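Local atomic coordinates of phage integrase (Pectobacterium atrosepticum, PDB entry 3JU0), a protein that probably binds arm-type DNA sites through this N-terminal domain of a phage integrase, as part of DNA integration and recombination. Residues S2-S6 / K19-G23; K7-A11 / S35-R39. All blocks are in the same frame, centred on the assembly; numbering follows the deposited sequence.

Contact 1: S2-S6 / K19-G23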
# COMPACT_ATOMS: atom_id res chain seq x y z
N SER A 2 -14.27 0.02 -0.67
CA SER A 2 -13.27 -0.81 0.03
C SER A 2 -12.92 -2.04 -0.84
O SER A 2 -13.79 -2.71 -1.41
CB SER A 2 -13.93 -1.26 1.30
OG SER A 2 -13.08 -2.08 2.02
N LEU A 3 -11.66 -2.36 -0.94
CA LEU A 3 -11.23 -3.53 -1.75
C LEU A 3 -11.50 -4.81 -0.99
O LEU A 3 -11.80 -4.81 0.21
CB LEU A 3 -9.73 -3.42 -1.99
CG LEU A 3 -9.30 -2.27 -2.83
CD1 LEU A 3 -7.73 -2.23 -2.92
CD2 LEU A 3 -9.99 -2.27 -4.11
N THR A 4 -11.50 -5.92 -1.72
CA THR A 4 -11.58 -7.29 -1.21
C THR A 4 -10.49 -8.10 -1.82
O THR A 4 -9.93 -7.68 -2.82
CB THR A 4 -12.91 -7.98 -1.59
OG1 THR A 4 -13.00 -8.05 -3.01
CG2 THR A 4 -14.07 -7.25 -1.15
N ASP A 5 -10.14 -9.20 -1.22
CA ASP A 5 -9.09 -10.09 -1.77
C ASP A 5 -9.40 -10.44 -3.22
O ASP A 5 -8.53 -10.43 -4.07
CB ASP A 5 -8.93 -11.38 -0.98
CG ASP A 5 -8.29 -11.23 0.39
OD1 ASP A 5 -7.39 -10.39 0.62
OD2 ASP A 5 -8.64 -12.05 1.27
N SER A 6 -10.66 -10.78 -3.50
CA SER A 6 -10.99 -11.16 -4.86
C SER A 6 -10.85 -9.98 -5.88
O SER A 6 -10.38 -10.18 -6.99
CB SER A 6 -12.38 -11.85 -4.88
OG SER A 6 -13.39 -10.89 -4.96
N LYS A 19 -5.53 3.16 -10.46
CA LYS A 19 -5.59 2.98 -9.01
C LYS A 19 -6.91 2.41 -8.63
O LYS A 19 -7.97 2.92 -9.08
CB LYS A 19 -5.44 4.33 -8.30
CG LYS A 19 -4.25 5.07 -8.63
CD LYS A 19 -4.29 6.37 -7.85
CE LYS A 19 -3.39 7.44 -8.48
NZ LYS A 19 -2.89 7.12 -9.85
N LEU A 20 -6.93 1.44 -7.75
CA LEU A 20 -8.10 0.96 -7.08
C LEU A 20 -8.02 1.41 -5.61
O LEU A 20 -7.14 0.96 -4.83
CB LEU A 20 -8.21 -0.53 -7.17
CG LEU A 20 -8.54 -1.11 -8.55
CD1 LEU A 20 -8.52 -2.58 -8.46
CD2 LEU A 20 -9.93 -0.65 -9.07
N THR A 21 -8.92 2.30 -5.22
CA THR A 21 -8.83 2.83 -3.88
C THR A 21 -9.38 1.87 -2.83
O THR A 21 -10.37 1.17 -3.05
CB THR A 21 -9.58 4.20 -3.77
OG1 THR A 21 -9.36 4.80 -2.46
CG2 THR A 21 -10.98 3.93 -3.89
N ASP A 22 -8.74 1.85 -1.65
CA ASP A 22 -9.18 1.08 -0.49
C ASP A 22 -9.66 2.03 0.63
O ASP A 22 -10.18 1.54 1.63
CB ASP A 22 -8.10 0.19 0.11
CG ASP A 22 -8.66 -0.77 1.13
OD1 ASP A 22 -8.21 -0.82 2.27
OD2 ASP A 22 -9.61 -1.53 0.83
N GLY A 23 -9.45 3.33 0.51
CA GLY A 23 -9.83 4.20 1.63
C GLY A 23 -8.63 4.54 2.49
O GLY A 23 -7.58 3.91 2.40
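In this arm-type DNA-binding domain, built around a four-stranded antiparallel sheet, the N-terminal residues ahead of helix 5-10 lie against strand 18-23 at one edge of the sheet. One hydrogen bond joins the two segments: the backbone N of Leu-3 donates to OD2 of Asp-22 over 2.8 Å. The same carboxylate oxygen forms a salt bridge with Arg-65 of helix 61-76, so Asp-22 ties the N-terminal segment, the edge strand and the long helix together.

Leu-3 also packs against the Leu-20 side chain and backbone carbonyls of the strand. It is buried, its CD2 lying 3.9 Å from CB of Leu-20, while its CG rests 3.6 Å from the backbone O of Thr-21; Leu-61 also touches its side chain. This leucine thus fills the space between strand 18-23 and helix 61-76.

Thr-4 is the N-cap of helix 5-10, its OG1 accepting a hydrogen bond from the N of Lys-7. On the strand, Asp-22 and Gly-23 form a classic beta bulge opposite strand 26-30, and the positive phi of Gly-23 would jam a CB against the preceding carbonyl. From within the bulge, Gly-23 N makes a weak 3.3 Å hydrogen bond to OG1 of Thr-21.

Contact 2: K7-A11 / S35-R39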
# COMPACT_ATOMS: atom_id res chain seq x y z
N LYS A 7 -11.27 -8.75 -5.53
CA LYS A 7 -11.13 -7.64 -6.45
C LYS A 7 -9.65 -7.41 -6.74
O LYS A 7 -9.27 -7.14 -7.86
CB LYS A 7 -11.80 -6.40 -5.89
CG LYS A 7 -13.36 -6.54 -5.75
CD LYS A 7 -13.95 -5.20 -5.40
N VAL A 8 -8.82 -7.53 -5.70
CA VAL A 8 -7.39 -7.35 -5.88
C VAL A 8 -6.81 -8.40 -6.79
O VAL A 8 -6.08 -8.04 -7.71
CB VAL A 8 -6.68 -7.32 -4.52
CG1 VAL A 8 -5.16 -7.32 -4.71
CG2 VAL A 8 -7.13 -6.13 -3.72
N LYS A 9 -7.12 -9.66 -6.54
CA LYS A 9 -6.60 -10.78 -7.34
C LYS A 9 -7.05 -10.67 -8.78
O LYS A 9 -6.25 -10.94 -9.70
CB LYS A 9 -7.07 -12.10 -6.73
CG LYS A 9 -6.50 -13.33 -7.37
CD LYS A 9 -7.07 -14.55 -6.69
CE LYS A 9 -6.16 -15.75 -6.81
NZ LYS A 9 -5.20 -15.47 -7.91
N ASN A 10 -8.33 -10.32 -8.98
CA ASN A 10 -8.91 -10.40 -10.30
C ASN A 10 -8.70 -9.14 -11.19
O ASN A 10 -9.00 -9.17 -12.41
CB ASN A 10 -10.38 -10.72 -10.16
CG ASN A 10 -10.63 -12.12 -9.58
OD1 ASN A 10 -9.83 -13.05 -9.74
ND2 ASN A 10 -11.82 -12.29 -9.01
N ALA A 11 -8.19 -8.05 -10.62
CA ALA A 11 -7.90 -6.86 -11.37
C ALA A 11 -6.93 -7.17 -12.49
O ALA A 11 -5.92 -7.85 -12.27
CB ALA A 11 -7.36 -5.74 -10.47
N SER A 35 2.38 -5.68 -12.82
CA SER A 35 2.61 -5.66 -11.40
C SER A 35 1.55 -4.84 -10.66
O SER A 35 0.88 -4.00 -11.28
CB SER A 35 3.97 -5.06 -11.12
OG SER A 35 5.01 -5.96 -11.54
N LYS A 36 1.38 -5.15 -9.36
CA LYS A 36 0.32 -4.55 -8.50
C LYS A 36 1.00 -4.00 -7.22
O LYS A 36 1.63 -4.78 -6.52
CB LYS A 36 -0.73 -5.62 -8.20
CG LYS A 36 -1.65 -5.98 -9.35
CD LYS A 36 -2.55 -7.10 -9.04
CE LYS A 36 -3.57 -7.29 -10.16
NZ LYS A 36 -4.38 -8.57 -9.99
N TYR A 37 0.94 -2.67 -7.07
CA TYR A 37 1.68 -1.95 -6.07
C TYR A 37 0.76 -1.37 -5.02
O TYR A 37 -0.19 -0.70 -5.37
CB TYR A 37 2.50 -0.77 -6.67
CG TYR A 37 3.43 -1.13 -7.78
CD1 TYR A 37 2.99 -1.26 -9.08
CD2 TYR A 37 4.78 -1.25 -7.55
CE1 TYR A 37 3.84 -1.57 -10.11
CE2 TYR A 37 5.64 -1.59 -8.59
CZ TYR A 37 5.20 -1.80 -9.87
OH TYR A 37 6.09 -2.07 -10.91
N TRP A 38 1.05 -1.58 -3.75
CA TRP A 38 0.30 -0.89 -2.68
C TRP A 38 0.96 0.45 -2.41
O TRP A 38 2.18 0.55 -2.23
CB TRP A 38 0.32 -1.68 -1.40
CG TRP A 38 -0.33 -3.03 -1.47
CD1 TRP A 38 0.29 -4.23 -1.48
CD2 TRP A 38 -1.72 -3.27 -1.62
NE1 TRP A 38 -0.64 -5.23 -1.54
CE2 TRP A 38 -1.89 -4.67 -1.61
CE3 TRP A 38 -2.84 -2.45 -1.71
CZ2 TRP A 38 -3.17 -5.27 -1.78
CZ3 TRP A 38 -4.11 -3.07 -1.83
CH2 TRP A 38 -4.24 -4.45 -1.83
N ARG A 39 0.12 1.47 -2.34
CA ARG A 39 0.58 2.85 -2.13
C ARG A 39 -0.28 3.57 -1.13
O ARG A 39 -1.50 3.39 -1.12
CB ARG A 39 0.54 3.65 -3.43
CG ARG A 39 1.55 3.25 -4.46
CD ARG A 39 2.14 2.00 -4.31
NE ARG A 39 3.47 2.11 -4.89
CZ ARG A 39 4.48 1.26 -4.71
NH1 ARG A 39 4.48 0.10 -3.88
NH2 ARG A 39 5.51 1.62 -5.40
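Lys-36 extends from its strand in a largely straight conformation and delivers its ammonium to carbonyls at the end of helix 5-10. Its NZ donates to Val-8 O at 2.9 Å and to Ala-11 O at 2.8 Å. Lys-9 O is also close, 3.0 Å from NZ, but the angle is too poor for a hydrogen bond. Ala-11 is the first residue to leave helical geometry; its N still gives a weak 3.1 Å bond to Lys-7 O, whereas its own carbonyl is met by the lysine. A cationic side chain from the sheet therefore satisfies acceptors at the helix C-terminus, where the short helix packs on a face of the antiparallel sheet. Trp-38, two residues further along the inner strand 36-44, meets the helix through apolar packing: its CH2 is 3.8 Å from CG2 of Val-8. The indole NE1 is satisfied by the carbonyl of Val-59, and Trp-38 O accepts a 2.9 Å hydrogen bond from Arg-39 NH1.

Contacts 1 and 2, whose centres are about 8 Å apart, share helix 5-10: contact 1 holds the residues leading into it to an edge strand, contact 2 holds its last turn to an inner one. Their segments alternate along the chain, and their side chains merge into one apolar patch between helix and sheet. CD1 of Leu-3 lies 3.9 Å from CZ3 of Trp-38 and 4.0 Å from CG2 of Val-8, while CD1 of Leu-20 is 3.9 Å from CB of Ala-11. Helix 61-76 borders this patch, touching both Leu-3 and Trp-38 through Leu-61. Both contacts are packing within the domain; neither includes a residue assigned to DNA binding.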